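Local coordinates for protein thermoresistant glucokinase (Janibacter sp. HTCC2649, PDB 4EUN) that probably phosphorylates gluconate with ATP to give 6-phosphogluconate, as a P-loop sugar kinase of the gluconokinase type that is built as a dimer, at residues H47-A50 / G54-F57; E56-D61 / A91-A96; E81-W86 / Q156-T161; A135-G140 / L174-P179. All blocks are in the same frame, centred on the assembly; numbering follows the deposited sequence. Where two conformers were deposited one is given.

Contact 1 of 4, residues H47-A50 / G54-F57; sequences HGVA and GLEF
The methyl of Ala50, on helix 42-53, packs against the backbone of Leu55 and the base of the Phe57 side chain. Its CB lies 3.5 Å from the carbonyl O of Leu55 and 4.2 Å from CB of Phe57. Beside it, Val49 CG1 meets Leu55 CD2 at 4.4 Å, a loose apolar touch. The one hydrogen bond across the contact is of backbone atoms: Gly54 N donates to Ala50 O at 2.9 Å, with an N-H...O angle of 145°. Gly54 ends the helix, and Leu55 leads into strand 56-59. The phi of Gly54 is positive, 83°, which suits a glycine at a helix end. Further out, Ile105 of the central sheet touches Val49, Ala50 and Leu55, and helix 180-191 covers Val49. The Phe57 side chain also packs on Thr43 and Ala46 of helix 42-53, and Thr43 belongs to what looks like a Walker A P-loop. All the touching residues are buried. The chemistry is therefore that of an apolar core: small and aliphatic groups hold helix 42-53 on the sheet. Within this buried turn the bond from Gly54 N satisfies Ala50 O, and Thr53 OG1 bonds to Val49 O.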
# COMPACT_ATOMS: atom_id res chain seq x y z
N HIS A 47 -7.93 -0.91 1.16
CA HIS A 47 -7.91 -1.73 -0.06
C HIS A 47 -9.33 -2.04 -0.50
O HIS A 47 -9.65 -1.96 -1.69
CB HIS A 47 -7.13 -3.02 0.20
CG HIS A 47 -6.96 -3.88 -1.01
ND1 HIS A 47 -6.75 -5.24 -0.94
CD2 HIS A 47 -6.94 -3.57 -2.33
CE1 HIS A 47 -6.63 -5.73 -2.16
NE2 HIS A 47 -6.73 -4.74 -3.02
N GLY A 48 -10.20 -2.38 0.45
CA GLY A 48 -11.59 -2.66 0.13
C GLY A 48 -12.32 -1.45 -0.43
O GLY A 48 -13.13 -1.58 -1.35
N VAL A 49 -12.05 -0.28 0.14
CA VAL A 49 -12.64 0.96 -0.37
C VAL A 49 -12.10 1.29 -1.76
O VAL A 49 -12.86 1.66 -2.66
CB VAL A 49 -12.42 2.14 0.61
CG1 VAL A 49 -12.84 3.46 -0.03
CG2 VAL A 49 -13.19 1.92 1.90
N ALA A 50 -10.79 1.14 -1.94
CA ALA A 50 -10.15 1.45 -3.21
C ALA A 50 -10.72 0.61 -4.34
O ALA A 50 -10.96 1.11 -5.45
CB ALA A 50 -8.64 1.24 -3.10
N GLY A 54 -12.15 3.11 -7.24
CA GLY A 54 -11.09 3.55 -8.13
C GLY A 54 -10.09 4.51 -7.50
O GLY A 54 -9.22 5.03 -8.20
N LEU A 55 -10.21 4.73 -6.19
CA LEU A 55 -9.26 5.59 -5.50
C LEU A 55 -7.87 4.95 -5.53
O LEU A 55 -7.75 3.72 -5.42
CB LEU A 55 -9.70 5.82 -4.05
CG LEU A 55 -10.59 7.02 -3.72
CD1 LEU A 55 -11.71 7.19 -4.70
CD2 LEU A 55 -11.14 6.86 -2.31
N GLU A 56 -6.82 5.76 -5.67
CA GLU A 56 -5.46 5.21 -5.67
C GLU A 56 -5.02 4.95 -4.24
O GLU A 56 -4.99 5.87 -3.44
CB GLU A 56 -4.45 6.17 -6.28
CG GLU A 56 -3.03 5.60 -6.22
CD GLU A 56 -1.97 6.49 -6.82
OE1 GLU A 56 -2.31 7.58 -7.33
OE2 GLU A 56 -0.78 6.09 -6.77
N PHE A 57 -4.63 3.71 -3.96
CA PHE A 57 -4.21 3.34 -2.61
C PHE A 57 -2.72 3.58 -2.42
O PHE A 57 -1.91 3.23 -3.28
CB PHE A 57 -4.55 1.87 -2.37
CG PHE A 57 -3.89 1.28 -1.15
CD1 PHE A 57 -4.15 1.79 0.12
CD2 PHE A 57 -3.03 0.20 -1.27
CE1 PHE A 57 -3.55 1.24 1.23
CE2 PHE A 57 -2.43 -0.35 -0.16
CZ PHE A 57 -2.69 0.16 1.09

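Contact 2 of 4, residues E56-D61 / A91-A96; sequences EFAEAD and AEWMDA
Trp93 points the six-membered end of its indole at strand 56-59, where Glu56 and Ala58 receive it. The carboxylate of Glu56 comes to the ring's edge. Its OE2 lies near the ring plane, 3.7 Å from Trp93 CZ2, and the carboxylate and ring planes are 63° apart. Such an approach sets a carboxylate oxygen against the slightly positive rim of the ring, which is probably favourable. The Glu56 side chain is fully extended, with chi1 178° and chi2 180°, and this carries the acid from the strand to the indole. Ala58 approaches obliquely, its CB 3.8 Å from Trp93 CH2. Alternation along the strand puts both residues on the side facing helix 80-99, while Phe57 turns away. No hydrogen bond joins the two segments. The polar ends have partners elsewhere: Glu56 OE1 makes a salt bridge with Arg97 on the same helix, and Trp93 NE1 donates to Ala62 O of the second subunit. Phe63 meets the Trp93 ring edge-to-face, and Thr104 and Ile106 of the neighbouring strand touch it too. The second subunit also packs Phe149 on Glu56. Here an edge strand of the parallel sheet is covered by a helix of the same chain, as in the three-layer alpha/beta fold of P-loop kinases, and the same tryptophan serves the dimer interface.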
# COMPACT_ATOMS: atom_id res chain seq x y z
N GLU A 56 -6.82 5.76 -5.67
CA GLU A 56 -5.46 5.21 -5.67
C GLU A 56 -5.02 4.95 -4.24
O GLU A 56 -4.99 5.87 -3.44
CB GLU A 56 -4.45 6.17 -6.28
CG GLU A 56 -3.03 5.60 -6.22
CD GLU A 56 -1.97 6.49 -6.82
OE1 GLU A 56 -2.31 7.58 -7.33
OE2 GLU A 56 -0.78 6.09 -6.77
N PHE A 57 -4.63 3.71 -3.96
CA PHE A 57 -4.21 3.34 -2.61
C PHE A 57 -2.72 3.58 -2.42
O PHE A 57 -1.91 3.23 -3.28
CB PHE A 57 -4.55 1.87 -2.37
CG PHE A 57 -3.89 1.28 -1.15
CD1 PHE A 57 -4.15 1.79 0.12
CD2 PHE A 57 -3.03 0.20 -1.27
CE1 PHE A 57 -3.55 1.24 1.23
CE2 PHE A 57 -2.43 -0.35 -0.16
CZ PHE A 57 -2.69 0.16 1.09
N ALA A 58 -2.35 4.17 -1.28
CA ALA A 58 -0.95 4.26 -0.90
C ALA A 58 -0.80 4.05 0.60
O ALA A 58 -1.70 4.38 1.37
CB ALA A 58 -0.37 5.60 -1.29
N GLU A 59 0.35 3.53 0.99
CA GLU A 59 0.68 3.29 2.38
C GLU A 59 1.55 4.44 2.86
O GLU A 59 2.65 4.63 2.33
CB GLU A 59 1.44 1.97 2.47
CG GLU A 59 0.92 1.04 3.53
CD GLU A 59 1.19 1.58 4.91
OE1 GLU A 59 0.31 1.42 5.79
OE2 GLU A 59 2.28 2.15 5.11
N ALA A 60 1.07 5.20 3.84
CA ALA A 60 1.78 6.42 4.26
C ALA A 60 3.16 6.18 4.85
O ALA A 60 4.03 7.04 4.74
CB ALA A 60 0.93 7.25 5.22
N ASP A 61 3.40 5.02 5.48
CA ASP A 61 4.71 4.79 6.10
C ASP A 61 5.82 4.78 5.04
O ASP A 61 6.98 5.00 5.38
CB ASP A 61 4.74 3.50 6.92
CG ASP A 61 4.25 3.69 8.34
OD1 ASP A 61 4.16 4.85 8.79
OD2 ASP A 61 3.98 2.67 9.01
N ALA A 91 0.74 15.52 2.30
CA ALA A 91 -0.14 16.58 1.84
C ALA A 91 0.21 16.97 0.41
O ALA A 91 -0.67 17.14 -0.44
CB ALA A 91 -0.05 17.80 2.76
N GLU A 92 1.51 17.11 0.14
CA GLU A 92 1.97 17.47 -1.19
C GLU A 92 1.63 16.40 -2.21
O GLU A 92 1.22 16.71 -3.33
CB GLU A 92 3.47 17.77 -1.18
CG GLU A 92 3.82 19.05 -0.43
CD GLU A 92 5.31 19.19 -0.17
OE1 GLU A 92 6.10 18.38 -0.70
OE2 GLU A 92 5.69 20.12 0.58
N TRP A 93 1.79 15.13 -1.83
CA TRP A 93 1.49 14.02 -2.74
C TRP A 93 0.01 14.03 -3.09
O TRP A 93 -0.35 13.92 -4.27
CB TRP A 93 1.89 12.69 -2.09
CG TRP A 93 1.66 11.46 -2.92
CD1 TRP A 93 2.53 10.89 -3.81
CD2 TRP A 93 0.50 10.62 -2.89
NE1 TRP A 93 1.97 9.75 -4.35
CE2 TRP A 93 0.72 9.56 -3.80
CE3 TRP A 93 -0.71 10.65 -2.19
CZ2 TRP A 93 -0.22 8.55 -4.03
CZ3 TRP A 93 -1.65 9.66 -2.40
CH2 TRP A 93 -1.40 8.61 -3.33
N MET A 94 -0.85 14.19 -2.09
CA MET A 94 -2.29 14.29 -2.35
C MET A 94 -2.67 15.50 -3.21
O MET A 94 -3.53 15.39 -4.08
CB MET A 94 -3.08 14.32 -1.03
CG MET A 94 -3.10 13.00 -0.29
SD MET A 94 -4.27 13.05 1.10
CE MET A 94 -3.29 13.86 2.37
N ASP A 95 -2.03 16.64 -2.97
CA ASP A 95 -2.31 17.86 -3.72
C ASP A 95 -1.93 17.68 -5.18
O ASP A 95 -2.67 18.09 -6.08
CB ASP A 95 -1.54 19.03 -3.11
CG ASP A 95 -1.99 20.38 -3.64
OD1 ASP A 95 -3.13 20.50 -4.15
OD2 ASP A 95 -1.21 21.34 -3.50
N ALA A 96 -0.80 17.03 -5.43
CA ALA A 96 -0.33 16.86 -6.81
C ALA A 96 -1.20 15.84 -7.55
O ALA A 96 -1.44 15.99 -8.75
CB ALA A 96 1.12 16.44 -6.83

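Contact 3 of 4, residues E81-W86 / Q156-T161; sequences EDRWPW and QSQLAT
Arg83 of helix 80-99 reaches across to helix 155-161, and its CA lies 11.9 Å from the CA of Thr161, the nearest such pair between the two segments. The arginine chain is extended from CG to NE (chi2 176°, chi3 -180°), which carries the guanidinium to Thr161 and Gln158. Thr161 CG2 lies over one face of that group, 4.1 Å from Arg83 NH1. Gln158 bends at chi2 and brings its NE2 to 4.0 Å from Arg83 NH2. The amide and guanidinium planes are 58° apart, and no hydrogen bond joins these two nitrogens. One water makes the polar link. It lies at the guanidinium edge, in plane, accepts from Arg83 NH2 at 2.9 Å and donates to Thr161 OG1 at 2.9 Å. Thr161 OG1 in turn donates to Ser157 O at 3.0 Å, which ties the hydroxyl to its own helix. Arg83 NH1 is bonded to Tyr115 OH, and Gln158 OE1 accepts from the backbone N of Ala110. The contact is partly buried and joins helix 80-99 to helix 155-161, with Tyr115 of helix 113-119 touching Thr161 and the loop residues Val37 and Ser109 next to Gln158.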
# COMPACT_ATOMS: atom_id res chain seq x y z
N GLU A 81 8.18 16.95 15.78
CA GLU A 81 9.24 17.42 14.90
C GLU A 81 9.64 16.38 13.85
O GLU A 81 9.88 16.71 12.68
CB GLU A 81 10.48 17.85 15.70
CG GLU A 81 11.64 18.31 14.83
CD GLU A 81 12.73 18.99 15.63
OE1 GLU A 81 12.74 18.84 16.87
OE2 GLU A 81 13.58 19.67 15.02
N ASP A 82 9.70 15.11 14.27
CA ASP A 82 10.03 14.02 13.35
C ASP A 82 8.98 13.89 12.27
O ASP A 82 9.28 13.50 11.14
CB ASP A 82 10.12 12.69 14.09
CG ASP A 82 11.25 12.64 15.10
OD1 ASP A 82 12.31 13.27 14.85
OD2 ASP A 82 11.08 11.98 16.14
N ARG A 83 7.74 14.21 12.64
CA ARG A 83 6.60 13.91 11.77
C ARG A 83 6.22 15.01 10.79
O ARG A 83 5.59 14.71 9.77
CB ARG A 83 5.37 13.50 12.59
CG ARG A 83 5.51 12.16 13.31
CD ARG A 83 4.29 11.87 14.16
NE ARG A 83 4.40 10.59 14.87
CZ ARG A 83 4.26 10.43 16.19
NH1 ARG A 83 4.02 11.48 16.96
NH2 ARG A 83 4.37 9.23 16.73
N TRP A 84 6.56 16.26 11.09
CA TRP A 84 6.14 17.36 10.22
C TRP A 84 6.54 17.19 8.74
O TRP A 84 5.70 17.35 7.86
CB TRP A 84 6.56 18.75 10.73
CG TRP A 84 6.04 19.16 12.09
CD1 TRP A 84 6.78 19.64 13.13
CD2 TRP A 84 4.67 19.15 12.55
NE1 TRP A 84 5.98 19.92 14.21
CE2 TRP A 84 4.68 19.63 13.88
CE3 TRP A 84 3.45 18.78 11.97
CZ2 TRP A 84 3.51 19.74 14.64
CZ3 TRP A 84 2.30 18.90 12.73
CH2 TRP A 84 2.33 19.37 14.04
N PRO A 85 7.83 16.86 8.46
CA PRO A 85 8.18 16.72 7.04
C PRO A 85 7.44 15.58 6.36
O PRO A 85 7.09 15.71 5.19
CB PRO A 85 9.69 16.43 7.08
CG PRO A 85 10.16 17.05 8.37
CD PRO A 85 9.03 16.79 9.32
N TRP A 86 7.19 14.50 7.09
CA TRP A 86 6.42 13.36 6.60
C TRP A 86 4.98 13.75 6.25
O TRP A 86 4.49 13.46 5.16
CB TRP A 86 6.45 12.24 7.65
CG TRP A 86 5.51 11.09 7.42
CD1 TRP A 86 5.53 10.21 6.37
CD2 TRP A 86 4.46 10.65 8.29
NE1 TRP A 86 4.54 9.27 6.53
CE2 TRP A 86 3.87 9.52 7.70
CE3 TRP A 86 3.95 11.12 9.51
CZ2 TRP A 86 2.80 8.84 8.28
CZ3 TRP A 86 2.89 10.45 10.09
CH2 TRP A 86 2.32 9.32 9.48
N GLN A 156 1.07 1.58 23.24
CA GLN A 156 0.67 2.53 24.27
C GLN A 156 0.84 3.98 23.80
O GLN A 156 -0.09 4.79 23.93
CB GLN A 156 1.48 2.31 25.55
CG GLN A 156 1.22 3.35 26.63
CD GLN A 156 2.08 3.14 27.87
OE1 GLN A 156 3.31 3.12 27.79
NE2 GLN A 156 1.43 2.99 29.02
N SER A 157 2.01 4.29 23.25
CA SER A 157 2.30 5.63 22.76
C SER A 157 1.43 6.03 21.58
O SER A 157 1.04 7.19 21.44
CB SER A 157 3.78 5.79 22.40
OG SER A 157 4.14 5.00 21.29
N GLN A 158 1.12 5.06 20.72
CA GLN A 158 0.26 5.32 19.58
C GLN A 158 -1.16 5.66 20.02
O GLN A 158 -1.79 6.57 19.48
CB GLN A 158 0.27 4.12 18.62
CG GLN A 158 1.51 4.07 17.74
CD GLN A 158 1.32 4.87 16.47
OE1 GLN A 158 0.47 4.56 15.66
NE2 GLN A 158 2.10 5.95 16.33
N LEU A 159 -1.66 4.93 21.02
CA LEU A 159 -3.02 5.18 21.50
C LEU A 159 -3.10 6.54 22.18
O LEU A 159 -4.15 7.17 22.20
CB LEU A 159 -3.48 4.06 22.44
CG LEU A 159 -3.62 2.70 21.77
CD1 LEU A 159 -3.89 1.64 22.82
CD2 LEU A 159 -4.74 2.71 20.74
N ALA A 160 -1.97 7.00 22.72
CA ALA A 160 -1.90 8.34 23.29
C ALA A 160 -1.87 9.44 22.21
O ALA A 160 -2.34 10.55 22.43
CB ALA A 160 -0.70 8.47 24.20
N THR A 161 -1.33 9.11 21.04
CA THR A 161 -1.17 10.06 19.93
C THR A 161 -2.45 10.22 19.12
O THR A 161 -2.71 11.28 18.53
CB THR A 161 -0.01 9.61 19.00
OG1 THR A 161 1.22 9.60 19.74
CG2 THR A 161 0.14 10.52 17.78
O HOH W 1 4.10 9.10 19.64

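Contact 4 of 4, residues A135-G140 / L174-P179; sequences AEVIKG and LDLRQP
Leu176 has CG between its backbone N and carbonyl carbon, with chi1 55°, and in this rotamer its two methyls meet helix 135-142. CD1 reaches Val137 CG1 at 3.6 Å, the closest touch of the contact, and CD2 reaches Ile138 CG1 at 3.8 Å. The Val137 and Leu176 side chains run alongside, pointing opposite ways, while Ile138 lies across Leu176, roughly perpendicular. On the more exposed side, the aliphatic part of Arg177 crosses Val137, with Arg177 CG 4.1 Å from Val137 CG2. The bend of Arg177 at chi3, -71°, turns its guanidinium back to Asp175. There the arginine grips the acid side-on with two nitrogens. Arg177 NE donates to the syn lone pair of Asp175 OD1 at 3.0 Å, nearly straight at 175°, and Arg177 NH2 meets Asp175 OD2 at 2.7 Å. The same OD1 also accepts from the backbone N of Arg177 at 3.0 Å. The side-on salt bridge and the backbone N of Arg177 together fix the carboxylate's rotation. Around this, Leu176 packs on Leu131 and on Ser40, and Ile138 on Val37. Asp175 to Gln178 form a type I beta turn, and the bond from Arg177 N to OD1 makes an Asx turn. The turn joins strand 171-175, outermost within this chain in the parallel sheet of the alpha/beta fold, to helix 180-191, with Pro179 at that helix's N-cap.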
# COMPACT_ATOMS: atom_id res chain seq x y z
N ALA A 135 -7.90 -1.39 23.30
CA ALA A 135 -6.50 -1.84 23.25
C ALA A 135 -6.34 -3.36 23.34
O ALA A 135 -5.49 -3.94 22.66
CB ALA A 135 -5.68 -1.16 24.34
N GLU A 136 -7.16 -4.01 24.16
CA GLU A 136 -7.03 -5.45 24.37
C GLU A 136 -7.36 -6.24 23.10
O GLU A 136 -6.77 -7.29 22.85
CB GLU A 136 -7.91 -5.92 25.53
CG GLU A 136 -7.75 -7.39 25.88
CD GLU A 136 -6.32 -7.78 26.24
OE1 GLU A 136 -5.95 -8.95 26.03
OE2 GLU A 136 -5.57 -6.91 26.74
N VAL A 137 -8.27 -5.72 22.29
CA VAL A 137 -8.63 -6.37 21.02
C VAL A 137 -7.51 -6.18 20.01
O VAL A 137 -7.18 -7.10 19.26
CB VAL A 137 -9.95 -5.82 20.44
CG1 VAL A 137 -10.25 -6.47 19.07
CG2 VAL A 137 -11.09 -6.07 21.41
N ILE A 138 -6.94 -4.98 20.00
CA ILE A 138 -5.81 -4.70 19.11
C ILE A 138 -4.63 -5.61 19.45
O ILE A 138 -4.04 -6.22 18.56
CB ILE A 138 -5.38 -3.21 19.20
CG1 ILE A 138 -6.53 -2.32 18.72
CG2 ILE A 138 -4.13 -2.96 18.34
CD1 ILE A 138 -6.34 -0.84 19.00
N LYS A 139 -4.31 -5.72 20.74
CA LYS A 139 -3.23 -6.60 21.19
C LYS A 139 -3.47 -8.06 20.81
O LYS A 139 -2.54 -8.78 20.46
CB LYS A 139 -3.02 -6.47 22.70
CG LYS A 139 -2.34 -5.17 23.11
CD LYS A 139 -1.94 -5.14 24.58
CE LYS A 139 -3.11 -4.73 25.46
NZ LYS A 139 -2.67 -4.21 26.80
N GLY A 140 -4.73 -8.49 20.90
CA GLY A 140 -5.08 -9.85 20.52
C GLY A 140 -4.90 -10.10 19.03
O GLY A 140 -4.50 -11.19 18.63
N LEU A 174 -14.73 3.73 12.70
CA LEU A 174 -15.00 2.34 12.32
C LEU A 174 -14.50 1.44 13.45
O LEU A 174 -13.29 1.38 13.73
CB LEU A 174 -14.28 1.99 11.02
CG LEU A 174 -14.55 2.82 9.75
CD1 LEU A 174 -13.64 2.41 8.59
CD2 LEU A 174 -16.01 2.73 9.35
N ASP A 175 -15.43 0.75 14.11
CA ASP A 175 -15.08 -0.13 15.23
C ASP A 175 -14.48 -1.42 14.70
O ASP A 175 -15.18 -2.20 14.05
CB ASP A 175 -16.32 -0.41 16.08
CG ASP A 175 -16.01 -1.15 17.37
OD1 ASP A 175 -15.03 -1.92 17.42
OD2 ASP A 175 -16.77 -0.96 18.34
N LEU A 176 -13.19 -1.65 14.97
CA LEU A 176 -12.46 -2.77 14.37
C LEU A 176 -12.91 -4.13 14.89
O LEU A 176 -12.44 -5.17 14.41
CB LEU A 176 -10.95 -2.59 14.54
CG LEU A 176 -10.36 -2.38 15.94
CD1 LEU A 176 -10.26 -3.68 16.74
CD2 LEU A 176 -8.99 -1.74 15.82
N ARG A 177 -13.80 -4.13 15.87
CA ARG A 177 -14.39 -5.38 16.34
C ARG A 177 -15.39 -5.92 15.33
O ARG A 177 -15.76 -7.09 15.38
CB ARG A 177 -15.05 -5.19 17.70
CG ARG A 177 -14.04 -5.00 18.82
CD ARG A 177 -14.71 -4.61 20.12
NE ARG A 177 -15.23 -3.24 20.07
CZ ARG A 177 -15.72 -2.59 21.12
NH1 ARG A 177 -15.77 -3.18 22.29
NH2 ARG A 177 -16.17 -1.35 20.98
N GLN A 178 -15.84 -5.06 14.41
CA GLN A 178 -16.81 -5.46 13.40
C GLN A 178 -16.11 -6.10 12.22
O GLN A 178 -14.93 -5.83 11.97
CB GLN A 178 -17.68 -4.28 12.96
CG GLN A 178 -18.60 -3.76 14.07
CD GLN A 178 -19.32 -2.47 13.71
OE1 GLN A 178 -19.31 -2.04 12.56
NE2 GLN A 178 -19.94 -1.84 14.71
N PRO A 179 -16.82 -6.98 11.50
CA PRO A 179 -16.14 -7.58 10.34
C PRO A 179 -15.82 -6.54 9.27
O PRO A 179 -16.63 -5.64 9.03
CB PRO A 179 -17.14 -8.63 9.84
CG PRO A 179 -18.46 -8.25 10.44
CD PRO A 179 -18.17 -7.53 11.72

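Contacts 1 and 2 are buried and share strand 56-59, which is covered by a different helix on each face: 42-53 in contact 1 and 80-99 in contact 2. Both also touch the second subunit. Contacts 3 and 4 are only partly buried and no other chain of the assembly touches them. Contact 2 meets contact 3 through a hydrogen bond from Trp86 NE1 to Ala60 O, 2.9 Å, and both use helix 80-99. Leu159 of contact 3 packs on Ala135 and Ile138 of contact 4. The chemistry follows the position: apolar packing in contact 1, a ring edge in contact 2, a water bridge in contact 3, and in contact 4 methyl packing beside a salt bridge.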